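Local structure of vanadium-dependent haloperoxidase (Zobellia galactanivorans, 4CIT) at residues 111-115 against 152-157; 261-266 against 399-404; 284-288 against 393-397; 298-303 against 387-393; 373-377 against 436-441. The protein acts as a vanadate-dependent iodoperoxidase in a marine bacterium, probably using peroxide to oxidise iodide at a bound vanadate ion. All blocks are in the same frame, centred on the assembly; numbering follows the deposited sequence.

Overall arrangement
Contacts 1 and 5 are buried helix-on-helix crossings, their centres about 31 Å apart, and both bring backbones together through glycine, alanine and valine with little polar chemistry. Contacts 2, 3 and 4 gather instead round the small antiparallel hairpin of strands 389-391 and 402-404, and all three are partly exposed. In these, long lysine and arginine side chains lie against aromatic rings, and carboxylates, a water or backbone carbonyls take the polar ends. Contacts 2 and 4 hold neighbouring strands of that hairpin against helices 258-266 and 288-302. Contact 3 grips the turn between the strands, sharing T393 with contact 4 and probably joined to contact 2 by a hydrogen bond from L399 N to E394 O.

Contact 1 of 5, residues 111-115 against 152-157; sequences AAVVA and SKAYGL
A111, on helix 108-123, sets its methyl against the backbone of helix 146-167, with CB 3.4 Å from S152 O. The same methyl meets the Y155 ring at CD2, 4.0 Å away. A111 O comes to 3.4 Å from G156 CA, where the two backbones approach most closely, and it also accepts the helical bond from A115 N. One turn on, V114 reaches over mainly with CG1, which is swung opposite its backbone N (chi1 161°), touches K153 O and G156 CA, and lies 3.8 Å from L157 CD2; CG2 only grazes K153 CA. The V114 and L157 side chains cross at about a right angle. A115 then rests its CB 3.5 Å from G156 O. A111, V114 and A115 thus close round G156, where the place a CB would take lies only 2.5 Å from A111 O, a clash. The short axes pass 7.5 Å apart at a crossing angle of -48°, with small residues four apart in each helix (A111 and A115, S152 and G156). Y138 of helix 128-144 touches both V114 and K153. The polar ends turn elsewhere, S152 OG to L148 O and N107 N, and Y155 OH to P98 O. Methyl and CA groups against carbonyls join the helices, flanked by apolar contacts to Y155 and L157; S152 O and K153 O are already satisfied within their own helix, so burying them should cost little.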
# COMPACT_ATOMS: atom_id res chain seq x y z
N ALA A 111 7.38 -18.46 14.49
CA ALA A 111 5.96 -18.25 14.74
C ALA A 111 5.41 -17.07 14.00
O ALA A 111 4.35 -17.16 13.40
CB ALA A 111 5.64 -18.13 16.20
N ALA A 112 6.21 -15.99 13.95
CA ALA A 112 5.80 -14.74 13.26
C ALA A 112 5.63 -15.00 11.76
O ALA A 112 4.66 -14.49 11.18
CB ALA A 112 6.81 -13.65 13.52
N VAL A 113 6.57 -15.72 11.12
CA VAL A 113 6.45 -16.08 9.69
C VAL A 113 5.23 -16.96 9.43
O VAL A 113 4.50 -16.76 8.48
CB VAL A 113 7.73 -16.66 9.05
CG1 VAL A 113 7.45 -16.93 7.59
CG2 VAL A 113 8.86 -15.63 9.27
N VAL A 114 4.97 -17.88 10.32
CA VAL A 114 3.82 -18.78 10.19
C VAL A 114 2.55 -17.97 10.24
O VAL A 114 1.66 -18.14 9.42
CB VAL A 114 3.83 -19.83 11.36
CG1 VAL A 114 2.48 -20.48 11.57
CG2 VAL A 114 4.80 -20.99 11.07
N ALA A 115 2.46 -17.06 11.23
CA ALA A 115 1.26 -16.15 11.32
C ALA A 115 1.06 -15.32 10.03
O ALA A 115 -0.09 -15.20 9.50
CB ALA A 115 1.38 -15.29 12.55
N SER A 152 6.40 -24.07 17.63
CA SER A 152 6.45 -22.71 17.06
C SER A 152 5.29 -22.42 16.08
O SER A 152 4.61 -21.32 16.11
CB SER A 152 7.81 -22.41 16.43
OG SER A 152 8.85 -22.64 17.32
N LYS A 153 5.05 -23.38 15.19
CA LYS A 153 3.88 -23.28 14.30
C LYS A 153 2.56 -23.14 15.01
O LYS A 153 1.68 -22.33 14.66
CB LYS A 153 3.82 -24.52 13.38
CG LYS A 153 2.56 -24.54 12.53
CD LYS A 153 2.51 -25.68 11.51
CE LYS A 153 2.47 -27.00 12.11
NZ LYS A 153 1.05 -27.41 11.96
N ALA A 154 2.39 -23.94 16.09
CA ALA A 154 1.19 -23.89 16.88
C ALA A 154 0.94 -22.51 17.47
O ALA A 154 -0.21 -22.04 17.48
CB ALA A 154 1.21 -24.97 17.97
N TYR A 155 1.97 -21.85 17.94
CA TYR A 155 1.83 -20.51 18.54
C TYR A 155 1.49 -19.51 17.41
O TYR A 155 0.62 -18.66 17.61
CB TYR A 155 3.04 -20.10 19.30
CG TYR A 155 2.94 -18.74 19.96
CD1 TYR A 155 1.87 -18.42 20.72
CD2 TYR A 155 3.87 -17.79 19.72
CE1 TYR A 155 1.73 -17.17 21.25
CE2 TYR A 155 3.74 -16.51 20.24
CZ TYR A 155 2.66 -16.21 20.94
OH TYR A 155 2.46 -14.98 21.51
N GLY A 156 2.24 -19.57 16.33
CA GLY A 156 1.94 -18.71 15.15
C GLY A 156 0.48 -18.79 14.67
O GLY A 156 -0.16 -17.78 14.39
N LEU A 157 -0.07 -20.00 14.63
CA LEU A 157 -1.42 -20.21 14.25
C LEU A 157 -2.43 -19.74 15.30
O LEU A 157 -3.51 -19.22 14.94
CB LEU A 157 -1.65 -21.66 13.83
CG LEU A 157 -0.88 -22.19 12.57
CD1 LEU A 157 -1.25 -23.65 12.33
CD2 LEU A 157 -1.16 -21.39 11.33

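Contact 2 of 5, residues 261-266 against 399-404; sequences QIARFW and LPIRSF
R402 lays its CD over one face of the F265 ring, 3.6 Å from the centroid and 18° off the normal, a CH-pi contact in which CG also hangs above the CE1 side. A bend at chi3 (57°) then turns the guanidinium away from that ring, its plane 68° from that of the phenyl. There I262 covers one guanidinium face, CG1 3.4 Å from R402 NH2, while a water lies at the edge, in plane. That water accepts from R402 NH1 at 2.8 Å and donates to Q261 OE1, a bridge that is less certain because Q261 has two conformers. At the edge of the F265 ring, P400 O approaches CE1 to 3.3 Å, and L399 CD2 packs 3.8 Å from F265 CA. Deeper in, F404 CZ meets the edge of the W266 indole at CZ2, 3.8 Å away. E413 OE2 pairs with R402 NE and accepts from W266 NE1, and E258 OE2 makes a second salt bridge, to R402 NH2. W266 O also takes a hydrogen bond from H368 NE2, a residue of the vanadate pocket. R402 is thus used in two ways: its aliphatic stem seals an aromatic ring, and its charge, probably neutralised by the two glutamates, ties helix 258-266 and helix 407-420 to strand 402-404.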
# COMPACT_ATOMS: atom_id res chain seq x y z
N GLN A 261 8.80 7.78 -19.42
CA GLN A 261 9.44 6.74 -18.53
C GLN A 261 8.95 6.84 -17.10
O GLN A 261 8.75 5.84 -16.45
CB GLN A 261 10.96 6.97 -18.43
CG GLN A 261 11.74 6.68 -19.70
CD GLN A 261 13.24 6.92 -19.54
OE1 GLN A 261 13.89 6.43 -18.60
NE2 GLN A 261 13.80 7.71 -20.48
N ILE A 262 8.79 8.06 -16.62
CA ILE A 262 8.35 8.33 -15.22
C ILE A 262 6.91 7.90 -15.09
O ILE A 262 6.55 7.19 -14.16
CB ILE A 262 8.61 9.77 -14.83
CG1 ILE A 262 10.15 10.01 -14.70
CG2 ILE A 262 7.75 10.14 -13.61
CD1 ILE A 262 10.60 11.47 -14.48
N ALA A 263 6.05 8.28 -16.05
CA ALA A 263 4.65 7.89 -16.03
C ALA A 263 4.50 6.36 -15.97
O ALA A 263 3.72 5.84 -15.20
CB ALA A 263 3.88 8.43 -17.25
N ARG A 264 5.23 5.64 -16.83
CA ARG A 264 5.13 4.19 -16.89
C ARG A 264 5.71 3.56 -15.64
O ARG A 264 5.15 2.59 -15.17
CB ARG A 264 5.82 3.67 -18.16
CG ARG A 264 5.05 4.10 -19.39
CD ARG A 264 5.53 3.54 -20.72
NE ARG A 264 4.59 4.04 -21.77
CZ ARG A 264 4.84 4.08 -23.08
NH1 ARG A 264 5.99 3.64 -23.55
NH2 ARG A 264 3.95 4.60 -23.91
N PHE A 265 6.76 4.13 -15.06
CA PHE A 265 7.46 3.49 -13.91
C PHE A 265 6.44 3.40 -12.74
O PHE A 265 6.37 2.41 -12.03
CB PHE A 265 8.62 4.32 -13.49
CG PHE A 265 9.43 3.69 -12.46
CD1 PHE A 265 10.38 2.79 -12.81
CD2 PHE A 265 9.28 4.04 -11.12
CE1 PHE A 265 11.20 2.21 -11.87
CE2 PHE A 265 10.10 3.46 -10.17
CZ PHE A 265 11.05 2.54 -10.53
N TRP A 266 5.63 4.45 -12.56
CA TRP A 266 4.79 4.56 -11.42
C TRP A 266 3.36 4.14 -11.67
O TRP A 266 2.58 4.06 -10.71
CB TRP A 266 4.80 5.97 -10.84
CG TRP A 266 6.07 6.33 -10.22
CD1 TRP A 266 7.05 7.07 -10.74
CD2 TRP A 266 6.54 5.89 -8.91
NE1 TRP A 266 8.11 7.16 -9.86
CE2 TRP A 266 7.79 6.50 -8.70
CE3 TRP A 266 5.94 5.18 -7.86
CZ2 TRP A 266 8.53 6.32 -7.56
CZ3 TRP A 266 6.71 4.95 -6.73
CH2 TRP A 266 7.97 5.60 -6.57
N LEU A 399 10.10 -2.89 -16.43
CA LEU A 399 10.73 -1.54 -16.34
C LEU A 399 12.21 -1.57 -15.89
O LEU A 399 12.69 -2.56 -15.33
CB LEU A 399 9.92 -0.71 -15.34
CG LEU A 399 8.54 -0.43 -15.96
CD1 LEU A 399 7.43 -0.64 -14.99
CD2 LEU A 399 8.48 0.94 -16.56
N PRO A 400 12.92 -0.49 -16.07
CA PRO A 400 14.26 -0.35 -15.61
C PRO A 400 14.31 0.02 -14.13
O PRO A 400 13.26 0.18 -13.48
CB PRO A 400 14.83 0.83 -16.39
CG PRO A 400 13.59 1.59 -16.81
CD PRO A 400 12.42 0.71 -16.79
N ILE A 401 15.55 0.13 -13.62
CA ILE A 401 15.79 0.64 -12.25
C ILE A 401 15.74 2.17 -12.34
O ILE A 401 16.30 2.80 -13.24
CB ILE A 401 17.18 0.19 -11.72
CG1 ILE A 401 17.19 -1.33 -11.61
CG2 ILE A 401 17.61 0.82 -10.40
CD1 ILE A 401 18.54 -1.93 -11.35
N ARG A 402 15.18 2.80 -11.35
CA ARG A 402 15.35 4.26 -11.17
C ARG A 402 15.91 4.52 -9.81
O ARG A 402 15.60 3.75 -8.87
CB ARG A 402 14.03 5.05 -11.38
CG ARG A 402 13.38 4.96 -12.77
CD ARG A 402 12.17 5.85 -12.95
NE ARG A 402 12.39 7.26 -12.73
CZ ARG A 402 13.02 8.08 -13.61
NH1 ARG A 402 13.42 7.64 -14.82
NH2 ARG A 402 13.20 9.36 -13.32
N SER A 403 16.77 5.53 -9.70
CA SER A 403 17.52 5.83 -8.46
C SER A 403 16.93 7.07 -7.83
O SER A 403 16.47 7.96 -8.55
CB SER A 403 18.98 6.02 -8.83
OG SER A 403 19.46 4.68 -9.22
N PHE A 404 16.98 7.15 -6.50
CA PHE A 404 16.43 8.26 -5.75
C PHE A 404 17.33 8.69 -4.64
O PHE A 404 18.13 7.90 -4.11
CB PHE A 404 15.05 7.82 -5.14
CG PHE A 404 14.06 7.50 -6.19
CD1 PHE A 404 13.42 8.51 -6.86
CD2 PHE A 404 13.82 6.22 -6.57
CE1 PHE A 404 12.51 8.20 -7.91
CE2 PHE A 404 12.87 5.92 -7.56
CZ PHE A 404 12.22 6.95 -8.25
O HOH W 1 13.23 5.23 -16.27

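Contact 3 of 5, residues 284-288 against 393-397; sequences KKITP and TEVPY
K284 and I286 lie on an irregular, fairly extended loop that runs past a tight 3-10 turn at 395-396, closed by a backbone bond of 2.8 Å from Y397 N to E394 O. Y397 is the centre of the contact. I286 drops CG2 over one face of its ring, 3.8 Å from the centroid and 26° off the normal, nearer the CZ rim than the middle; this is a CH-pi contact, and the two side chains stand at about a right angle. P396 CB lies over the opposite face, 3.9 Å above the plane, so the ring is sandwiched. K284 comes across from another side with CE 3.5 Å from Y397 CD1, its chain bent at the last two torsions, which carries NZ to a weak hydrogen bond with P396 O at 2.9 Å. I286 places CG1 between its own N and carbonyl carbon (chi1 61°), where it meets E394 OE2 at 3.8 Å. The other oxygen is linked to I286 through a water, which accepts from I286 N and donates to E394 OE1, each leg 2.9 Å. I53 of helix 38-55 touches K284, I286 and Y397 together, joining that helix to the cluster. The loop entering helix 288-302 is thereby fixed to the turn between the two strands. The hold across the contact is mostly apolar, I286 CG2 on one tyrosine face and K284 CE near CD1, with P396 backing the ring from its own turn. Of the polar supplements, the water ties two buried residues, while the weak lysine bond lies at the exposed rim.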
# COMPACT_ATOMS: atom_id res chain seq x y z
N LYS A 284 0.24 -7.74 -16.19
CA LYS A 284 1.10 -7.99 -14.99
C LYS A 284 1.65 -6.68 -14.40
O LYS A 284 2.72 -6.20 -14.77
CB LYS A 284 2.25 -8.96 -15.35
CG LYS A 284 2.84 -9.68 -14.13
CD LYS A 284 3.95 -10.68 -14.43
CE LYS A 284 5.34 -10.05 -14.26
NZ LYS A 284 6.36 -10.91 -13.57
N LYS A 285 0.89 -6.02 -13.53
CA LYS A 285 1.43 -4.85 -12.87
C LYS A 285 1.12 -4.81 -11.35
O LYS A 285 0.11 -5.39 -10.97
CB LYS A 285 0.87 -3.65 -13.52
CG LYS A 285 1.71 -3.15 -14.68
CD LYS A 285 0.82 -2.35 -15.58
CE LYS A 285 -0.19 -1.56 -14.75
NZ LYS A 285 -0.22 -0.16 -15.21
N ILE A 286 2.03 -4.23 -10.53
CA ILE A 286 1.77 -4.10 -9.11
C ILE A 286 1.00 -2.79 -8.80
O ILE A 286 1.00 -1.89 -9.58
CB ILE A 286 3.04 -4.24 -8.26
CG1 ILE A 286 4.11 -3.19 -8.56
CG2 ILE A 286 3.57 -5.64 -8.42
CD1 ILE A 286 5.25 -3.21 -7.54
N THR A 287 0.32 -2.70 -7.67
CA THR A 287 -0.33 -1.50 -7.26
C THR A 287 0.60 -0.54 -6.49
O THR A 287 1.68 -0.94 -6.08
CB THR A 287 -1.51 -1.84 -6.36
OG1 THR A 287 -1.00 -2.49 -5.22
CG2 THR A 287 -2.54 -2.72 -7.09
N PRO A 288 0.18 0.69 -6.26
CA PRO A 288 1.07 1.61 -5.59
C PRO A 288 1.45 1.20 -4.18
O PRO A 288 2.60 1.46 -3.75
CB PRO A 288 0.24 2.93 -5.54
CG PRO A 288 -0.57 2.84 -6.77
CD PRO A 288 -1.00 1.38 -6.85
N THR A 393 12.05 -2.35 -8.01
CA THR A 393 10.80 -3.03 -7.75
C THR A 393 10.02 -3.39 -8.99
O THR A 393 9.28 -4.37 -8.96
CB THR A 393 9.86 -2.22 -6.83
OG1 THR A 393 9.54 -0.96 -7.44
CG2 THR A 393 10.50 -1.97 -5.51
N GLU A 394 10.19 -2.62 -10.06
CA GLU A 394 9.48 -2.72 -11.30
C GLU A 394 10.23 -3.54 -12.34
O GLU A 394 9.66 -3.85 -13.38
CB GLU A 394 9.20 -1.32 -11.87
CG GLU A 394 8.37 -0.35 -10.98
CD GLU A 394 6.86 -0.73 -10.86
OE1 GLU A 394 6.32 -1.36 -11.79
OE2 GLU A 394 6.15 -0.30 -9.94
N VAL A 395 11.47 -3.97 -12.03
CA VAL A 395 12.19 -4.80 -12.95
C VAL A 395 11.42 -6.05 -13.36
O VAL A 395 11.44 -6.40 -14.49
CB VAL A 395 13.63 -5.10 -12.45
CG1 VAL A 395 14.37 -6.10 -13.32
CG2 VAL A 395 14.45 -3.81 -12.40
N PRO A 396 10.81 -6.79 -12.45
CA PRO A 396 10.03 -7.96 -12.93
C PRO A 396 8.76 -7.65 -13.71
O PRO A 396 8.10 -8.61 -14.19
CB PRO A 396 9.55 -8.60 -11.62
CG PRO A 396 10.50 -8.13 -10.62
CD PRO A 396 10.79 -6.71 -10.97
N TYR A 397 8.41 -6.35 -13.86
CA TYR A 397 7.14 -5.89 -14.46
C TYR A 397 7.45 -5.04 -15.66
O TYR A 397 6.70 -4.16 -15.98
CB TYR A 397 6.27 -5.12 -13.40
CG TYR A 397 6.11 -5.96 -12.22
CD1 TYR A 397 5.35 -7.11 -12.30
CD2 TYR A 397 6.76 -5.69 -11.03
CE1 TYR A 397 5.24 -7.99 -11.22
CE2 TYR A 397 6.64 -6.57 -9.92
CZ TYR A 397 5.91 -7.71 -10.02
OH TYR A 397 5.76 -8.56 -8.94
O HOH W 2 3.70 -2.52 -12.21

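Contact 4 of 5, residues 298-303 against 387-393; sequences IAARKT and FSFDDDT
K302 starts with CG opposite its backbone N (chi1 -173°) and runs extended until a bend at chi4 (-100°), which brings NZ over the ring of F387, the two side chains coming from opposite directions. K302 NZ lies over the ring face, 4.6 Å from the F387 centroid and 20° off the normal, a cation-pi contact. It also donates to S388 O at 2.9 Å, somewhat tilted from the carbonyl plane. T303 CG2 meets the same ring at its edge, in plane, 3.6 Å from CE2, and A299 CB packs 3.8 Å from CE1. T303 OG1 bonds back to A299 O. At the other end of the helical segment, I298 sends CD1 to D392 OD1, 3.5 Å away, and to D390 O and T393 CG2, while its CG2 touches F389 CB. D392 and T393 belong to an Asx turn: D391 OD1 accepts from T393 N at 2.9 Å and, in one conformer of that threonine, from T393 OG1 on its syn lone pair. D391 OD2 takes a bond from H291 NE2 of helix 288-302. With an alanine at D391, T393 N and H291 would probably lose their acceptor, and the turn facing I298 would be likely to move more freely. F389 and F387 also meet the F407 ring of helix 407-420, which joins that helix to the strand and the loop before it. K302 at the helix end is shared between a ring and a carbonyl, whereas I298, one turn earlier, offers only apolar contact to the strand and the polar turn.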
# COMPACT_ATOMS: atom_id res chain seq x y z
N ILE A 298 13.68 -2.71 0.16
CA ILE A 298 14.95 -2.21 -0.30
C ILE A 298 15.72 -1.52 0.80
O ILE A 298 16.95 -1.80 1.02
CB ILE A 298 14.79 -1.30 -1.55
CG1 ILE A 298 14.40 -2.15 -2.72
CG2 ILE A 298 16.12 -0.65 -1.85
CD1 ILE A 298 13.88 -1.37 -3.93
N ALA A 299 15.02 -0.69 1.57
CA ALA A 299 15.61 0.09 2.65
C ALA A 299 16.01 -0.82 3.80
O ALA A 299 17.06 -0.67 4.40
CB ALA A 299 14.65 1.14 3.16
N ALA A 300 15.13 -1.74 4.16
CA ALA A 300 15.47 -2.65 5.21
C ALA A 300 16.65 -3.56 4.86
O ALA A 300 17.47 -3.85 5.73
CB ALA A 300 14.29 -3.51 5.58
N ARG A 301 16.75 -4.05 3.62
CA ARG A 301 17.86 -4.91 3.22
C ARG A 301 19.15 -4.09 3.15
O ARG A 301 20.23 -4.53 3.66
CB ARG A 301 17.57 -5.62 1.91
CG ARG A 301 16.40 -6.59 1.97
CD ARG A 301 16.66 -7.88 2.81
NE ARG A 301 16.75 -7.57 4.23
CZ ARG A 301 15.66 -7.24 4.96
NH1 ARG A 301 14.35 -7.26 4.42
NH2 ARG A 301 15.87 -6.91 6.20
N LYS A 302 19.07 -2.86 2.61
CA LYS A 302 20.25 -1.94 2.43
C LYS A 302 20.91 -1.54 3.77
O LYS A 302 22.10 -1.36 3.83
CB LYS A 302 19.87 -0.67 1.64
CG LYS A 302 21.02 0.24 1.26
CD LYS A 302 20.59 1.41 0.33
CE LYS A 302 21.74 2.40 0.08
NZ LYS A 302 21.68 3.66 0.94
N THR A 303 20.12 -1.55 4.84
CA THR A 303 20.53 -1.23 6.19
C THR A 303 20.87 -2.47 7.03
O THR A 303 21.15 -2.33 8.22
CB THR A 303 19.48 -0.36 6.87
OG1 THR A 303 18.18 -0.99 6.87
CG2 THR A 303 19.42 1.01 6.28
N PHE A 387 17.80 9.29 2.35
CA PHE A 387 18.09 7.89 2.21
C PHE A 387 18.13 7.57 0.71
O PHE A 387 17.07 7.49 0.04
CB PHE A 387 17.01 7.02 2.91
CG PHE A 387 17.35 5.60 3.01
CD1 PHE A 387 17.08 4.74 1.97
CD2 PHE A 387 17.95 5.08 4.15
CE1 PHE A 387 17.43 3.40 2.02
CE2 PHE A 387 18.28 3.73 4.22
CZ PHE A 387 18.02 2.89 3.16
N SER A 388 19.33 7.41 0.17
CA SER A 388 19.43 7.15 -1.25
C SER A 388 19.21 5.65 -1.52
O SER A 388 19.58 4.75 -0.76
CB SER A 388 20.75 7.69 -1.84
OG SER A 388 21.78 6.87 -1.35
N PHE A 389 18.57 5.36 -2.64
CA PHE A 389 18.30 3.99 -3.01
C PHE A 389 18.04 3.82 -4.47
O PHE A 389 17.67 4.78 -5.21
CB PHE A 389 17.11 3.38 -2.16
CG PHE A 389 15.78 3.99 -2.41
CD1 PHE A 389 15.43 5.14 -1.76
CD2 PHE A 389 14.85 3.40 -3.31
CE1 PHE A 389 14.19 5.77 -2.02
CE2 PHE A 389 13.63 3.97 -3.52
CZ PHE A 389 13.28 5.15 -2.87
N ASP A 390 18.35 2.60 -4.94
CA ASP A 390 17.98 2.13 -6.29
C ASP A 390 16.72 1.34 -6.20
O ASP A 390 16.66 0.29 -5.50
CB ASP A 390 19.11 1.27 -6.83
CG ASP A 390 20.39 2.08 -7.08
OD1 ASP A 390 20.34 3.29 -7.33
OD2 ASP A 390 21.49 1.50 -6.93
N ASP A 391 15.71 1.78 -6.94
CA ASP A 391 14.39 1.15 -6.89
C ASP A 391 14.29 0.13 -8.02
O ASP A 391 14.05 0.56 -9.18
CB ASP A 391 13.27 2.19 -7.00
CG ASP A 391 11.87 1.60 -7.03
OD1 ASP A 391 11.72 0.33 -6.97
OD2 ASP A 391 10.90 2.40 -7.04
N ASP A 392 14.53 -1.12 -7.75
CA ASP A 392 14.38 -2.23 -8.72
C ASP A 392 13.06 -2.99 -8.60
O ASP A 392 12.91 -4.11 -9.14
CB ASP A 392 15.54 -3.22 -8.63
CG ASP A 392 15.54 -4.05 -7.35
OD1 ASP A 392 14.83 -3.66 -6.41
OD2 ASP A 392 16.39 -5.02 -7.27
N THR A 393 12.05 -2.35 -8.01
CA THR A 393 10.80 -3.03 -7.75
C THR A 393 10.02 -3.39 -8.99
O THR A 393 9.28 -4.37 -8.96
CB THR A 393 9.86 -2.22 -6.83
OG1 THR A 393 9.54 -0.96 -7.44
CG2 THR A 393 10.50 -1.97 -5.51

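Contact 5 of 5, residues 373-377 against 436-441; sequences GAASV and GRDLGT
R437 O is gripped by T441 twice, from OG1 and from N, each at 2.8 Å and from opposite faces of the carbonyl plane, with OG1 well above that plane. V377 packs beside this point: CG1, held opposite its backbone N (chi1 165°), lies 3.5 Å from G440 C and 3.8 Å from T441 OG1. Its other branch, CG2, meets R437 CG at 3.9 Å, and in one of its two conformers the extended arginine chain runs on to a salt bridge with D412 of helix 407-420. An alanine at V377 would probably open a gap beside G440 and T441 and leave the R437 stem with less apolar support. Toward the N-terminal ends of the two segments the backbones themselves touch. A374 CA makes a CA-H...O contact of 3.2 Å with G436 O, at 120° at the hydrogen, and A374 CB faces L439 CD2. G373 and G436 abut directly, CA atoms 4.3 Å apart, and G440 sits against A374. With the axes of the two short segments 7.0 Å apart, G436 and G440 form a GxxxG pair, the close-packed helix crossing through which helices 367-383 and 426-446 join in the helical core of this PAP2-family fold. The vanadate residues G367 and H368 lie at the start of one helix, and H424 just before the other.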
# COMPACT_ATOMS: atom_id res chain seq x y z
N GLY A 373 2.75 9.87 -0.24
CA GLY A 373 2.93 10.84 0.82
C GLY A 373 3.04 10.19 2.19
O GLY A 373 3.94 10.47 2.99
N ALA A 374 2.12 9.33 2.45
CA ALA A 374 2.08 8.62 3.73
C ALA A 374 3.27 7.68 3.86
O ALA A 374 3.91 7.64 4.98
CB ALA A 374 0.78 7.87 3.88
N ALA A 375 3.48 6.85 2.86
CA ALA A 375 4.56 5.89 2.95
C ALA A 375 5.92 6.61 3.13
O ALA A 375 6.81 6.12 3.85
CB ALA A 375 4.55 5.00 1.73
N SER A 376 6.17 7.64 2.35
CA SER A 376 7.36 8.47 2.46
C SER A 376 7.67 9.01 3.88
O SER A 376 8.83 9.02 4.39
CB SER A 376 7.17 9.67 1.58
OG SER A 376 8.42 10.33 1.43
N VAL A 377 6.64 9.52 4.49
CA VAL A 377 6.74 10.02 5.87
C VAL A 377 7.15 8.93 6.83
O VAL A 377 8.05 9.08 7.65
CB VAL A 377 5.44 10.71 6.32
CG1 VAL A 377 5.42 10.89 7.81
CG2 VAL A 377 5.33 12.06 5.62
N GLY A 436 -1.59 12.86 2.24
CA GLY A 436 -0.85 11.69 2.65
C GLY A 436 0.28 11.98 3.68
O GLY A 436 0.44 11.25 4.64
N ARG A 437 0.97 13.11 3.51
CA ARG A 437 2.03 13.51 4.43
C ARG A 437 1.40 13.87 5.80
O ARG A 437 1.89 13.41 6.88
CB ARG A 437 2.93 14.66 3.82
CG ARG A 437 3.92 14.20 2.70
CD ARG A 437 4.73 15.36 2.00
NE ARG A 437 5.63 14.80 0.98
CZ ARG A 437 6.05 15.34 -0.18
NH1 ARG A 437 5.73 16.56 -0.56
NH2 ARG A 437 6.82 14.60 -0.99
N ASP A 438 0.26 14.54 5.80
CA ASP A 438 -0.44 14.87 7.04
C ASP A 438 -0.89 13.58 7.76
O ASP A 438 -0.75 13.47 9.04
CB ASP A 438 -1.57 15.83 6.86
CG ASP A 438 -1.13 17.27 6.51
OD1 ASP A 438 0.08 17.55 6.59
OD2 ASP A 438 -2.04 18.08 6.14
N LEU A 439 -1.48 12.66 7.01
CA LEU A 439 -1.94 11.39 7.57
C LEU A 439 -0.73 10.56 8.11
O LEU A 439 -0.80 10.00 9.20
CB LEU A 439 -2.76 10.63 6.53
CG LEU A 439 -3.38 9.30 6.99
CD1 LEU A 439 -4.64 9.01 6.15
CD2 LEU A 439 -2.38 8.18 6.81
N GLY A 440 0.35 10.51 7.38
CA GLY A 440 1.49 9.69 7.73
C GLY A 440 2.15 10.29 8.97
O GLY A 440 2.54 9.51 9.86
N THR A 441 2.16 11.65 9.08
CA THR A 441 2.63 12.35 10.30
C THR A 441 1.82 11.99 11.52
O THR A 441 2.37 11.71 12.61
CB THR A 441 2.72 13.88 10.05
OG1 THR A 441 3.66 14.07 8.94
CG2 THR A 441 3.24 14.65 11.30